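Local coordinates for uncharacterized protein (Sinorhizobium meliloti, PDB 4DNH) that is of unknown function but folds as a TIM barrel and probably belongs among the dihydrodipicolinate synthase-like proteins, at residues V36-H42 with A274-D280; L114-G120 with R152-M156; L155-L161 with V174-L179; L311-K317 with H354-L358. All coordinates share one frame; numbering follows the deposited sequence.

Contact 1 (V36-H42 with A274-D280); sequences VAFAAAH and ALLGIFD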
loop_
_atom_site.group_PDB
_atom_site.type_symbol
_atom_site.label_atom_id
_atom_site.label_comp_id
_atom_site.label_asym_id
_atom_site.label_seq_id
_atom_site.Cartn_x
_atom_site.Cartn_y
_atom_site.Cartn_z
ATOM N N VAL A 36 -0.782 10.123 11.526
ATOM C CA VAL A 36 -1.639 10.005 10.333
ATOM C C VAL A 36 -1.299 8.739 9.529
ATOM O O VAL A 36 -0.243 8.650 8.882
ATOM C CB VAL A 36 -1.522 11.243 9.421
ATOM C CG1 VAL A 36 -2.432 11.105 8.204
ATOM C CG2 VAL A 36 -1.869 12.502 10.199
ATOM N N ALA A 37 -2.210 7.766 9.568
ATOM C CA ALA A 37 -1.970 6.432 9.027
ATOM C C ALA A 37 -2.974 6.084 7.958
ATOM O O ALA A 37 -4.180 6.132 8.204
ATOM C CB ALA A 37 -2.036 5.403 10.134
ATOM N N PHE A 38 -2.466 5.719 6.778
ATOM C CA PHE A 38 -3.270 5.202 5.679
ATOM C C PHE A 38 -2.917 3.747 5.455
ATOM O O PHE A 38 -1.745 3.358 5.535
ATOM C CB PHE A 38 -2.887 5.875 4.367
ATOM C CG PHE A 38 -3.367 7.285 4.219
ATOM C CD1 PHE A 38 -2.582 8.347 4.650
ATOM C CD2 PHE A 38 -4.560 7.556 3.574
ATOM C CE1 PHE A 38 -3.013 9.654 4.482
ATOM C CE2 PHE A 38 -4.984 8.860 3.396
ATOM C CZ PHE A 38 -4.215 9.910 3.855
ATOM N N ALA A 39 -3.917 2.953 5.109
ATOM C CA ALA A 39 -3.640 1.679 4.492
ATOM C C ALA A 39 -3.847 1.790 2.971
ATOM O O ALA A 39 -4.862 2.322 2.498
ATOM C CB ALA A 39 -4.513 0.603 5.101
ATOM N N ALA A 40 -2.864 1.329 2.198
ATOM C CA ALA A 40 -3.043 1.216 0.753
ATOM C C ALA A 40 -3.849 -0.059 0.517
ATOM O O ALA A 40 -3.362 -1.156 0.790
ATOM C CB ALA A 40 -1.702 1.158 0.047
ATOM N N ALA A 41 -5.077 0.076 0.024
ATOM C CA ALA A 41 -6.008 -1.035 0.069
ATOM C C ALA A 41 -6.057 -1.825 -1.234
ATOM O O ALA A 41 -5.969 -1.258 -2.332
ATOM C CB ALA A 41 -7.398 -0.535 0.439
ATOM N N HIS A 42 -6.233 -3.135 -1.098
ATOM C CA HIS A 42 -6.234 -4.063 -2.228
ATOM C C HIS A 42 -7.581 -4.076 -2.907
ATOM O O HIS A 42 -8.552 -3.501 -2.395
ATOM C CB HIS A 42 -5.877 -5.466 -1.741
ATOM C CG HIS A 42 -6.955 -6.105 -0.907
ATOM N ND1 HIS A 42 -7.127 -5.817 0.391
ATOM C CD2 HIS A 42 -7.941 -7.033 -1.238
ATOM C CE1 HIS A 42 -8.159 -6.532 0.873
ATOM N NE2 HIS A 42 -8.658 -7.269 -0.127
ATOM N N ALA A 274 2.345 7.229 8.208
ATOM C CA ALA A 274 2.219 5.923 7.568
ATOM C C ALA A 274 1.273 5.879 6.386
ATOM O O ALA A 274 0.168 6.397 6.436
ATOM C CB ALA A 274 1.819 4.871 8.588
ATOM N N LEU A 275 1.732 5.246 5.321
ATOM C CA LEU A 275 0.921 4.964 4.151
ATOM C C LEU A 275 1.474 3.638 3.621
ATOM O O LEU A 275 2.422 3.591 2.818
ATOM C CB LEU A 275 1.042 6.102 3.140
ATOM C CG LEU A 275 -0.017 6.227 2.045
ATOM C CD1 LEU A 275 0.245 7.532 1.308
ATOM C CD2 LEU A 275 0.020 5.035 1.085
ATOM N N LEU A 276 0.867 2.563 4.107
ATOM C CA LEU A 276 1.442 1.231 4.013
ATOM C C LEU A 276 0.471 0.208 3.451
ATOM O O LEU A 276 -0.693 0.145 3.863
ATOM C CB LEU A 276 1.868 0.770 5.411
ATOM C CG LEU A 276 3.094 1.439 6.025
ATOM C CD1 LEU A 276 3.096 1.231 7.532
ATOM C CD2 LEU A 276 4.365 0.891 5.402
ATOM N N GLY A 277 0.964 -0.620 2.531
ATOM C CA GLY A 277 0.232 -1.805 2.090
ATOM C C GLY A 277 0.107 -2.841 3.203
ATOM O O GLY A 277 -0.861 -3.587 3.233
ATOM N N ILE A 278 1.068 -2.889 4.132
ATOM C CA ILE A 278 0.967 -3.844 5.242
ATOM C C ILE A 278 -0.199 -3.502 6.192
ATOM O O ILE A 278 -0.802 -4.393 6.788
ATOM C CB ILE A 278 2.320 -4.065 5.994
ATOM C CG1 ILE A 278 2.196 -5.137 7.092
ATOM C CG2 ILE A 278 2.842 -2.774 6.615
ATOM C CD1 ILE A 278 1.969 -6.541 6.583
ATOM N N PHE A 279 -0.529 -2.221 6.314
ATOM C CA PHE A 279 -1.627 -1.805 7.182
ATOM C C PHE A 279 -2.984 -2.303 6.709
ATOM O O PHE A 279 -3.922 -2.417 7.491
ATOM C CB PHE A 279 -1.614 -0.297 7.374
ATOM C CG PHE A 279 -0.704 0.147 8.481
ATOM C CD1 PHE A 279 0.162 -0.761 9.088
ATOM C CD2 PHE A 279 -0.688 1.462 8.892
ATOM C CE1 PHE A 279 0.999 -0.371 10.101
ATOM C CE2 PHE A 279 0.150 1.867 9.908
ATOM C CZ PHE A 279 0.997 0.949 10.518
ATOM N N ASP A 280 -3.070 -2.608 5.423
ATOM C CA ASP A 280 -4.207 -3.292 4.868
ATOM C C ASP A 280 -4.295 -4.698 5.513
ATOM O O ASP A 280 -5.285 -5.014 6.194
ATOM C CB ASP A 280 -4.052 -3.340 3.338
ATOM C CG ASP A 280 -4.988 -4.339 2.665
ATOM O OD1 ASP A 280 -5.324 -5.391 3.266
ATOM O OD2 ASP A 280 -5.371 -4.074 1.507
#

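Contact 2 (L114-G120 with R152-M156); sequences LIACGAG and RIILM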
loop_
_atom_site.group_PDB
_atom_site.type_symbol
_atom_site.label_atom_id
_atom_site.label_comp_id
_atom_site.label_asym_id
_atom_site.label_seq_id
_atom_site.Cartn_x
_atom_site.Cartn_y
_atom_site.Cartn_z
ATOM N N LEU A 114 -11.142 9.112 5.911
ATOM C CA LEU A 114 -9.977 9.762 5.327
ATOM C C LEU A 114 -9.510 8.948 4.110
ATOM O O LEU A 114 -9.410 7.721 4.157
ATOM C CB LEU A 114 -8.866 9.901 6.365
ATOM C CG LEU A 114 -7.415 10.207 5.928
ATOM C CD1 LEU A 114 -7.213 11.677 5.570
ATOM C CD2 LEU A 114 -6.440 9.793 7.028
ATOM N N ILE A 115 -9.225 9.643 3.018
ATOM C CA ILE A 115 -8.983 9.012 1.739
ATOM C C ILE A 115 -8.219 9.972 0.846
ATOM O O ILE A 115 -8.457 11.183 0.860
ATOM C CB ILE A 115 -10.307 8.511 1.068
ATOM C CG1 ILE A 115 -10.047 7.981 -0.345
ATOM C CG2 ILE A 115 -11.391 9.598 1.069
ATOM C CD1 ILE A 115 -11.038 6.938 -0.800
ATOM N N ALA A 116 -7.279 9.417 0.089
ATOM C CA ALA A 116 -6.518 10.169 -0.890
ATOM C C ALA A 116 -6.271 9.234 -2.054
ATOM O O ALA A 116 -6.094 8.020 -1.864
ATOM C CB ALA A 116 -5.204 10.666 -0.294
ATOM N N CYS A 117 -6.228 9.803 -3.250
ATOM C CA CYS A 117 -6.365 9.032 -4.463
ATOM C C CYS A 117 -5.156 9.146 -5.348
ATOM O O CYS A 117 -4.731 10.256 -5.675
ATOM C CB CYS A 117 -7.589 9.524 -5.220
ATOM S SG CYS A 117 -9.053 9.528 -4.167
ATOM N N GLY A 118 -4.620 7.995 -5.756
ATOM C CA GLY A 118 -3.464 7.968 -6.623
ATOM C C GLY A 118 -3.717 8.531 -8.010
ATOM O O GLY A 118 -4.570 8.021 -8.756
ATOM N N ALA A 119 -2.955 9.569 -8.351
ATOM C CA ALA A 119 -3.014 10.220 -9.663
ATOM C C ALA A 119 -1.667 10.096 -10.364
ATOM O O ALA A 119 -0.611 10.416 -9.788
ATOM C CB ALA A 119 -3.395 11.684 -9.519
ATOM N N GLY A 120 -1.695 9.634 -11.607
ATOM C CA GLY A 120 -0.453 9.384 -12.303
ATOM C C GLY A 120 -0.540 9.546 -13.798
ATOM O O GLY A 120 -1.262 10.400 -14.320
ATOM N N ARG A 152 -8.665 14.292 -2.675
ATOM C CA ARG A 152 -7.275 14.705 -2.498
ATOM C C ARG A 152 -6.346 13.686 -3.193
ATOM O O ARG A 152 -6.660 12.493 -3.283
ATOM C CB ARG A 152 -6.924 14.956 -1.017
ATOM C CG ARG A 152 -7.249 13.834 -0.029
ATOM C CD ARG A 152 -6.654 14.101 1.365
ATOM N NE ARG A 152 -5.195 14.292 1.329
ATOM C CZ ARG A 152 -4.383 14.296 2.389
ATOM N NH1 ARG A 152 -3.080 14.478 2.215
ATOM N NH2 ARG A 152 -4.856 14.118 3.617
ATOM N N ILE A 153 -5.223 14.178 -3.706
ATOM C CA ILE A 153 -4.358 13.425 -4.599
ATOM C C ILE A 153 -3.119 12.867 -3.909
ATOM O O ILE A 153 -2.531 13.519 -3.045
ATOM C CB ILE A 153 -3.889 14.320 -5.772
ATOM C CG1 ILE A 153 -5.013 14.500 -6.791
ATOM C CG2 ILE A 153 -2.645 13.749 -6.461
ATOM C CD1 ILE A 153 -5.785 15.771 -6.590
ATOM N N ILE A 154 -2.752 11.646 -4.287
ATOM C CA ILE A 154 -1.437 11.097 -4.016
ATOM C C ILE A 154 -0.768 11.080 -5.372
ATOM O O ILE A 154 -1.224 10.386 -6.276
ATOM C CB ILE A 154 -1.487 9.653 -3.500
ATOM C CG1 ILE A 154 -2.135 9.601 -2.124
ATOM C CG2 ILE A 154 -0.075 9.079 -3.424
ATOM C CD1 ILE A 154 -2.539 8.209 -1.693
ATOM N N LEU A 155 0.287 11.866 -5.526
ATOM C CA LEU A 155 0.874 12.058 -6.833
ATOM C C LEU A 155 1.878 10.948 -7.124
ATOM O O LEU A 155 2.962 10.894 -6.538
ATOM C CB LEU A 155 1.508 13.440 -6.935
ATOM C CG LEU A 155 1.957 13.884 -8.321
ATOM C CD1 LEU A 155 0.770 13.938 -9.265
ATOM C CD2 LEU A 155 2.637 15.236 -8.230
HETATM N N MSE A 156 1.491 10.055 -8.027
HETATM C CA MSE A 156 2.269 8.852 -8.304
HETATM C C MSE A 156 3.406 9.132 -9.252
HETATM O O MSE A 156 3.367 10.105 -10.030
HETATM C CB MSE A 156 1.317 7.792 -8.851
HETATM C CG MSE A 156 0.473 7.257 -7.694
HETATM SE SE MSE A 156 -0.820 5.935 -8.378
HETATM C CE MSE A 156 0.220 4.285 -8.060
#

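Contact 3 (L155-L161 with V174-L179); sequences LMASRAL and VYDRVL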
loop_
_atom_site.group_PDB
_atom_site.type_symbol
_atom_site.label_atom_id
_atom_site.label_comp_id
_atom_site.label_asym_id
_atom_site.label_seq_id
_atom_site.Cartn_x
_atom_site.Cartn_y
_atom_site.Cartn_z
ATOM N N LEU A 155 0.287 11.866 -5.526
ATOM C CA LEU A 155 0.874 12.058 -6.833
ATOM C C LEU A 155 1.878 10.948 -7.124
ATOM O O LEU A 155 2.962 10.894 -6.538
ATOM C CB LEU A 155 1.508 13.440 -6.935
ATOM C CG LEU A 155 1.957 13.884 -8.321
ATOM C CD1 LEU A 155 0.770 13.938 -9.265
ATOM C CD2 LEU A 155 2.637 15.236 -8.230
HETATM N N MSE A 156 1.491 10.055 -8.027
HETATM C CA MSE A 156 2.269 8.852 -8.304
HETATM C C MSE A 156 3.406 9.132 -9.252
HETATM O O MSE A 156 3.367 10.105 -10.030
HETATM C CB MSE A 156 1.317 7.792 -8.851
HETATM C CG MSE A 156 0.473 7.257 -7.694
HETATM SE SE MSE A 156 -0.820 5.935 -8.378
HETATM C CE MSE A 156 0.220 4.285 -8.060
ATOM N N ALA A 157 4.436 8.292 -9.175
ATOM C CA ALA A 157 5.569 8.376 -10.084
ATOM C C ALA A 157 5.115 7.914 -11.457
ATOM O O ALA A 157 4.150 7.161 -11.569
ATOM C CB ALA A 157 6.721 7.529 -9.581
ATOM N N SER A 158 5.799 8.377 -12.494
ATOM C CA SER A 158 5.350 8.199 -13.865
ATOM C C SER A 158 6.330 7.363 -14.710
ATOM O O SER A 158 7.521 7.696 -14.838
ATOM C CB SER A 158 5.081 9.580 -14.482
ATOM O OG SER A 158 5.185 9.599 -15.895
ATOM N N ARG A 159 5.802 6.269 -15.264
ATOM C CA ARG A 159 6.536 5.326 -16.123
ATOM C C ARG A 159 7.117 6.081 -17.343
ATOM O O ARG A 159 8.292 5.941 -17.655
ATOM C CB ARG A 159 5.557 4.223 -16.590
ATOM C CG ARG A 159 5.867 2.750 -16.298
ATOM C CD ARG A 159 5.885 2.447 -14.808
ATOM N NE ARG A 159 5.073 1.336 -14.243
ATOM C CZ ARG A 159 4.268 0.457 -14.855
ATOM N NH1 ARG A 159 3.631 -0.436 -14.096
ATOM N NH2 ARG A 159 4.090 0.448 -16.179
ATOM N N ALA A 160 6.299 6.908 -18.004
ATOM C CA ALA A 160 6.698 7.596 -19.245
ATOM C C ALA A 160 7.791 8.642 -19.015
ATOM O O ALA A 160 8.651 8.864 -19.883
ATOM C CB ALA A 160 5.491 8.244 -19.909
ATOM N N LEU A 161 7.740 9.280 -17.846
ATOM C CA LEU A 161 8.731 10.268 -17.441
ATOM C C LEU A 161 10.087 9.617 -17.112
ATOM O O LEU A 161 11.132 10.122 -17.547
ATOM C CB LEU A 161 8.207 11.123 -16.281
ATOM C CG LEU A 161 9.102 12.246 -15.734
ATOM C CD1 LEU A 161 9.361 13.364 -16.740
ATOM C CD2 LEU A 161 8.513 12.806 -14.455
ATOM N N VAL A 174 8.411 19.204 -14.700
ATOM C CA VAL A 174 7.148 18.475 -14.659
ATOM C C VAL A 174 6.453 18.701 -13.322
ATOM O O VAL A 174 5.321 19.182 -13.288
ATOM C CB VAL A 174 7.339 16.974 -14.982
ATOM C CG1 VAL A 174 6.133 16.152 -14.551
ATOM C CG2 VAL A 174 7.585 16.792 -16.474
ATOM N N TYR A 175 7.139 18.397 -12.225
ATOM C CA TYR A 175 6.583 18.635 -10.890
ATOM C C TYR A 175 6.360 20.130 -10.575
ATOM O O TYR A 175 5.588 20.477 -9.683
ATOM C CB TYR A 175 7.439 17.948 -9.825
ATOM C CG TYR A 175 7.249 16.446 -9.805
ATOM C CD1 TYR A 175 7.906 15.631 -10.719
ATOM C CD2 TYR A 175 6.406 15.841 -8.873
ATOM C CE1 TYR A 175 7.736 14.259 -10.704
ATOM C CE2 TYR A 175 6.229 14.471 -8.851
ATOM C CZ TYR A 175 6.894 13.681 -9.767
ATOM O OH TYR A 175 6.729 12.307 -9.757
ATOM N N ASP A 176 7.026 21.009 -11.319
ATOM C CA ASP A 176 6.793 22.442 -11.184
ATOM C C ASP A 176 5.417 22.817 -11.759
ATOM O O ASP A 176 4.650 23.529 -11.105
ATOM C CB ASP A 176 7.943 23.255 -11.810
ATOM C CG ASP A 176 7.652 24.755 -11.875
ATOM O OD1 ASP A 176 7.236 25.363 -10.855
ATOM O OD2 ASP A 176 7.861 25.336 -12.963
ATOM N N ARG A 177 5.095 22.329 -12.957
ATOM C CA ARG A 177 3.792 22.630 -13.535
ATOM C C ARG A 177 2.678 21.899 -12.792
ATOM O O ARG A 177 1.704 22.515 -12.363
ATOM C CB ARG A 177 3.735 22.359 -15.044
ATOM C CG ARG A 177 2.558 23.072 -15.721
ATOM C CD ARG A 177 2.856 23.488 -17.155
ATOM N NE ARG A 177 3.947 24.461 -17.230
ATOM C CZ ARG A 177 4.591 24.804 -18.347
ATOM N NH1 ARG A 177 4.263 24.252 -19.511
ATOM N NH2 ARG A 177 5.572 25.703 -18.302
ATOM N N VAL A 178 2.843 20.593 -12.623
ATOM C CA VAL A 178 1.867 19.773 -11.918
ATOM C C VAL A 178 1.495 20.374 -10.556
ATOM O O VAL A 178 0.311 20.631 -10.302
ATOM C CB VAL A 178 2.338 18.302 -11.783
ATOM C CG1 VAL A 178 1.412 17.516 -10.864
ATOM C CG2 VAL A 178 2.401 17.628 -13.149
ATOM N N LEU A 179 2.492 20.635 -9.710
ATOM C CA LEU A 179 2.233 21.087 -8.339
ATOM C C LEU A 179 1.697 22.506 -8.218
ATOM O O LEU A 179 0.960 22.803 -7.284
ATOM C CB LEU A 179 3.461 20.924 -7.446
ATOM C CG LEU A 179 3.806 19.508 -6.990
ATOM C CD1 LEU A 179 5.185 19.487 -6.341
ATOM C CD2 LEU A 179 2.744 18.961 -6.039
HETATM O O HOH W 1 5.604 11.129 -7.744
#

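Contact 4 (L311-K317 with H354-L358); sequences LSRHIFK and HLAEL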
loop_
_atom_site.group_PDB
_atom_site.type_symbol
_atom_site.label_atom_id
_atom_site.label_comp_id
_atom_site.label_asym_id
_atom_site.label_seq_id
_atom_site.Cartn_x
_atom_site.Cartn_y
_atom_site.Cartn_z
ATOM N N LEU A 311 6.024 -11.248 9.790
ATOM C CA LEU A 311 4.979 -11.549 8.824
ATOM C C LEU A 311 5.090 -10.607 7.634
ATOM O O LEU A 311 5.082 -11.041 6.483
ATOM C CB LEU A 311 3.606 -11.424 9.478
ATOM C CG LEU A 311 2.402 -11.282 8.531
ATOM C CD1 LEU A 311 2.118 -12.576 7.775
ATOM C CD2 LEU A 311 1.182 -10.816 9.324
ATOM N N SER A 312 5.209 -9.319 7.915
ATOM C CA SER A 312 5.388 -8.347 6.862
ATOM C C SER A 312 6.629 -8.592 5.969
ATOM O O SER A 312 6.537 -8.561 4.749
ATOM C CB SER A 312 5.461 -6.952 7.466
ATOM O OG SER A 312 5.203 -6.013 6.444
ATOM N N ARG A 313 7.789 -8.799 6.579
ATOM C CA ARG A 313 8.996 -9.055 5.819
ATOM C C ARG A 313 8.834 -10.274 4.924
ATOM O O ARG A 313 9.379 -10.319 3.822
ATOM C CB ARG A 313 10.175 -9.221 6.759
ATOM C CG ARG A 313 10.495 -7.909 7.449
ATOM C CD ARG A 313 11.474 -8.042 8.592
ATOM N NE ARG A 313 11.831 -6.698 9.025
ATOM C CZ ARG A 313 12.708 -6.409 9.978
ATOM N NH1 ARG A 313 13.346 -7.377 10.630
ATOM N NH2 ARG A 313 12.938 -5.143 10.275
ATOM N N HIS A 314 8.053 -11.245 5.390
ATOM C CA HIS A 314 7.769 -12.439 4.612
ATOM C C HIS A 314 6.872 -12.128 3.432
ATOM O O HIS A 314 7.151 -12.541 2.302
ATOM C CB HIS A 314 7.184 -13.529 5.498
ATOM C CG HIS A 314 6.760 -14.764 4.734
ATOM N ND1 HIS A 314 7.639 -15.718 4.345
ATOM C CD2 HIS A 314 5.500 -15.176 4.281
ATOM C CE1 HIS A 314 6.981 -16.694 3.686
ATOM N NE2 HIS A 314 5.671 -16.364 3.646
ATOM N N ILE A 315 5.799 -11.381 3.689
ATOM C CA ILE A 315 4.861 -10.985 2.651
ATOM C C ILE A 315 5.541 -10.171 1.553
ATOM O O ILE A 315 5.227 -10.346 0.359
ATOM C CB ILE A 315 3.654 -10.227 3.224
ATOM C CG1 ILE A 315 2.772 -11.197 4.032
ATOM C CG2 ILE A 315 2.842 -9.588 2.095
ATOM C CD1 ILE A 315 1.629 -10.537 4.795
ATOM N N PHE A 316 6.488 -9.317 1.947
ATOM C CA PHE A 316 7.181 -8.447 0.993
ATOM C C PHE A 316 8.532 -8.973 0.525
ATOM O O PHE A 316 9.333 -8.220 -0.036
ATOM C CB PHE A 316 7.365 -7.050 1.574
ATOM C CG PHE A 316 6.102 -6.242 1.614
ATOM C CD1 PHE A 316 5.098 -6.536 2.533
ATOM C CD2 PHE A 316 5.924 -5.179 0.743
ATOM C CE1 PHE A 316 3.937 -5.785 2.579
ATOM C CE2 PHE A 316 4.771 -4.425 0.775
ATOM C CZ PHE A 316 3.773 -4.728 1.695
ATOM N N LYS A 317 8.793 -10.257 0.734
ATOM C CA LYS A 317 10.099 -10.775 0.368
ATOM C C LYS A 317 10.314 -10.873 -1.140
ATOM O O LYS A 317 9.348 -10.923 -1.922
ATOM C CB LYS A 317 10.408 -12.088 1.081
ATOM C CG LYS A 317 9.927 -13.350 0.427
ATOM C CD LYS A 317 10.223 -14.458 1.407
ATOM C CE LYS A 317 10.785 -15.677 0.719
ATOM N NZ LYS A 317 11.283 -16.609 1.764
ATOM N N HIS A 354 5.150 -20.701 0.636
ATOM C CA HIS A 354 5.128 -19.319 1.063
ATOM C C HIS A 354 3.814 -18.966 1.724
ATOM O O HIS A 354 3.800 -18.230 2.716
ATOM C CB HIS A 354 5.404 -18.418 -0.119
ATOM C CG HIS A 354 5.271 -16.961 0.191
ATOM N ND1 HIS A 354 4.075 -16.361 0.333
ATOM C CD2 HIS A 354 6.232 -15.977 0.381
ATOM C CE1 HIS A 354 4.255 -15.053 0.592
ATOM N NE2 HIS A 354 5.585 -14.817 0.612
ATOM N N LEU A 355 2.711 -19.501 1.198
ATOM C CA LEU A 355 1.379 -19.244 1.750
ATOM C C LEU A 355 1.205 -19.902 3.125
ATOM O O LEU A 355 0.647 -19.301 4.040
ATOM C CB LEU A 355 0.279 -19.677 0.765
ATOM C CG LEU A 355 0.302 -18.979 -0.606
ATOM C CD1 LEU A 355 -0.686 -19.567 -1.586
ATOM C CD2 LEU A 355 0.063 -17.477 -0.481
ATOM N N ALA A 356 1.716 -21.121 3.269
ATOM C CA ALA A 356 1.749 -21.810 4.569
ATOM C C ALA A 356 2.605 -21.057 5.578
ATOM O O ALA A 356 2.204 -20.905 6.729
ATOM C CB ALA A 356 2.246 -23.244 4.418
ATOM N N GLU A 357 3.777 -20.573 5.164
ATOM C CA GLU A 357 4.607 -19.795 6.092
ATOM C C GLU A 357 3.899 -18.509 6.514
ATOM O O GLU A 357 3.856 -18.173 7.709
ATOM C CB GLU A 357 6.017 -19.530 5.537
ATOM C CG GLU A 357 6.907 -18.661 6.435
ATOM C CD GLU A 357 7.383 -19.345 7.730
ATOM O OE1 GLU A 357 6.909 -20.468 8.040
ATOM O OE2 GLU A 357 8.238 -18.748 8.452
ATOM N N LEU A 358 3.333 -17.815 5.533
ATOM C CA LEU A 358 2.428 -16.688 5.764
ATOM C C LEU A 358 1.365 -16.996 6.838
ATOM O O LEU A 358 1.167 -16.214 7.755
ATOM C CB LEU A 358 1.761 -16.267 4.442
ATOM C CG LEU A 358 1.077 -14.895 4.382
ATOM C CD1 LEU A 358 1.027 -14.369 2.957
ATOM C CD2 LEU A 358 -0.331 -14.966 4.954
#

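Contact 1 (V36-H42 with A274-D280)
Asp280 and His42 form the polar end of this contact. The aspartate's CB lies 3.4 Å from Ala40 O. With chi1 at 165° its CG swings away from its own backbone N to 3.5 Å from His42 ND1, and OD2 is delivered to the turn after strand 37-40. There OD2 takes two bonds: His42 ND1 donates to its syn lone pair over 2.7 Å, in the plane of the imidazole and nearly straight at 166°, while His42 N reaches it at 2.9 Å almost along the C-O axis. Asp280 OD1 is 3.4 Å from His42 ND1. One oxygen thus grips both the ring and the backbone of His42, consistent with a ring fixed in rotation; NE2 is weakly bonded to Gln337. Before this pair in the chain, strands 37-40 and 274-276 run parallel, their short axes at 10° to each other, closing the eight-stranded TIM barrel where its first strand meets its last. Four backbone bonds join them, including Phe38 N to Ala274 O at 2.7 Å. Ala39 CB packs on Phe279 CB, 3.8 Å away, and Ala37 CB sits at that ring's edge. On the sheet's other face Phe38 CB rests 3.7 Å from Leu275 CG.

Contact 2 (L114-G120 with R152-M156)
Strands 115-119 and 153-155 run parallel with their axes 39° apart, and Cys117, Gly118 and Ala119 pair with Ile153, Ile154 and Leu155 through alternating backbone bonds such as Cys117 N to Arg152 O at 2.7 Å. They are the third and fourth strands of the TIM barrel, and helix 132-148 connects them as a beta-alpha-beta unit. At the start of the pair, Arg152 lays its aliphatic part along the neighbouring strand: CG lies 3.8 Å from Ala116 CB and close to Ile115 O. A bend at chi3 (-57°) then turns the guanidinium so that NH2 comes 3.9 Å from Leu114 CD1, while NH1 makes a salt bridge with Asp227. With an alanine here, Asp227 would probably lose this charged mate, and Ala116 and Leu114 the chain packed on them. Ala116 CB also meets Ile154 CG1 at 3.7 Å, on the face opposite the one where Ala119 CB touches Ile153 CG2 at 3.8 Å; Ile146 of helix 132-148 covers Ala119 there. At the far end Met156, a selenomethionine, is tied by its N to Ala119 O at 2.8 Å, and its SE lies 3.8 Å from CA of Gly118.

Contact 3 (L155-L161 with V174-L179)
Leu155 CD2 is wedged between two side chains of helix 168-181: it meets Val178 CG1 end on at 3.7 Å and lies 3.7 Å from Tyr175 CE2, the leucine and tyrosine running alongside each other with opposite headings. A chi1 of -74° sets the Tyr175 ring anti to its own carbonyl carbon and sends it across to the segment 155-161. Its hydroxyl donates to a water 2.6 Å from OH, and that water donates in turn to Leu155 O at 2.9 Å; Tyr202 is a further partner of OH. A phenylalanine in place of Tyr175 would probably leave the bridging water and the Tyr202 hydroxyl each short of a partner. Leu161 extends CG away from its backbone N (chi1 -179°), which lets CD1 meet Val174 CG2 at 3.9 Å and brings CD2 to 4.1 Å from Tyr175 CE1. Its own N is held by the N-cap residue, with Leu161 N to Ser158 OG at 3.2 Å. In the outer, helical layer of the TIM barrel, helix 168-181 thus packs against the end of the fourth strand, 153-155, and the start of helix 159-164, with Tyr139 of helix 132-148 touching Leu155, Ser158 and Tyr175, Val186 of strand 186-191 touching Leu155, and Val218 of helix 208-221 touching Tyr175.

Contact 4 (L311-K317 with H354-L358)
His314 and His354 both carry CG anti to the backbone N, with chi1 at 175° and 174°, and these extended torsions send the two imidazoles past each other between nearly antiparallel helices. The setting is a helix-helix packing of 308-315 on 352-364, both of which follow the last barrel strand in the chain. The rings form an offset stack with planes 20° apart and centroids 4.0 Å apart, in which His314 NE2 lies over the centre of the His354 ring. Each also donates to the other's backbone. His314 NE2 reaches His354 O at 2.8 Å, almost in its own ring plane and close to straight, whereas His354 NE2 meets His314 O at 3.2 Å, approaching from above the carbonyl plane, a more bent bond. Both carbonyls accept twice: Lys317 N comes to His314 O from the opposite face, and Leu358 N shares His354 O. The remaining face of His314 carries Glu357, whose CG is 3.7 Å from the ring centroid in a CH-pi contact, while its OE1 is engaged in a salt bridge with Arg360. Apolar packing completes the interface, with Leu311 CD1 4.2 Å from Leu358 CG and Ile315 CG1 3.8 Å from Leu358 CD1.

Contacts 1, 2 and 3 are buried, contact 1 nearest the chain's centre, whereas contact 4 is partly buried. Contacts 1 and 2 belong to the same closed sheet: contact 1 seals it between first and last strands, contact 2 joins two neighbours, and Phe38 CE2 packs on Leu114 CG at 3.8 Å where they meet. Both rely on backbone bonding, yet only contact 1 adds a histidine-carboxylate pair. Contact 3 shares Leu155 and Met156 with contact 2 and turns to apolar helix packing with one water bridge. Contact 4, about 33 Å from contact 3 between centres, uses ring stacking and side-chain-to-backbone bonds, and touches contact 1 through Ser312 and Ile278.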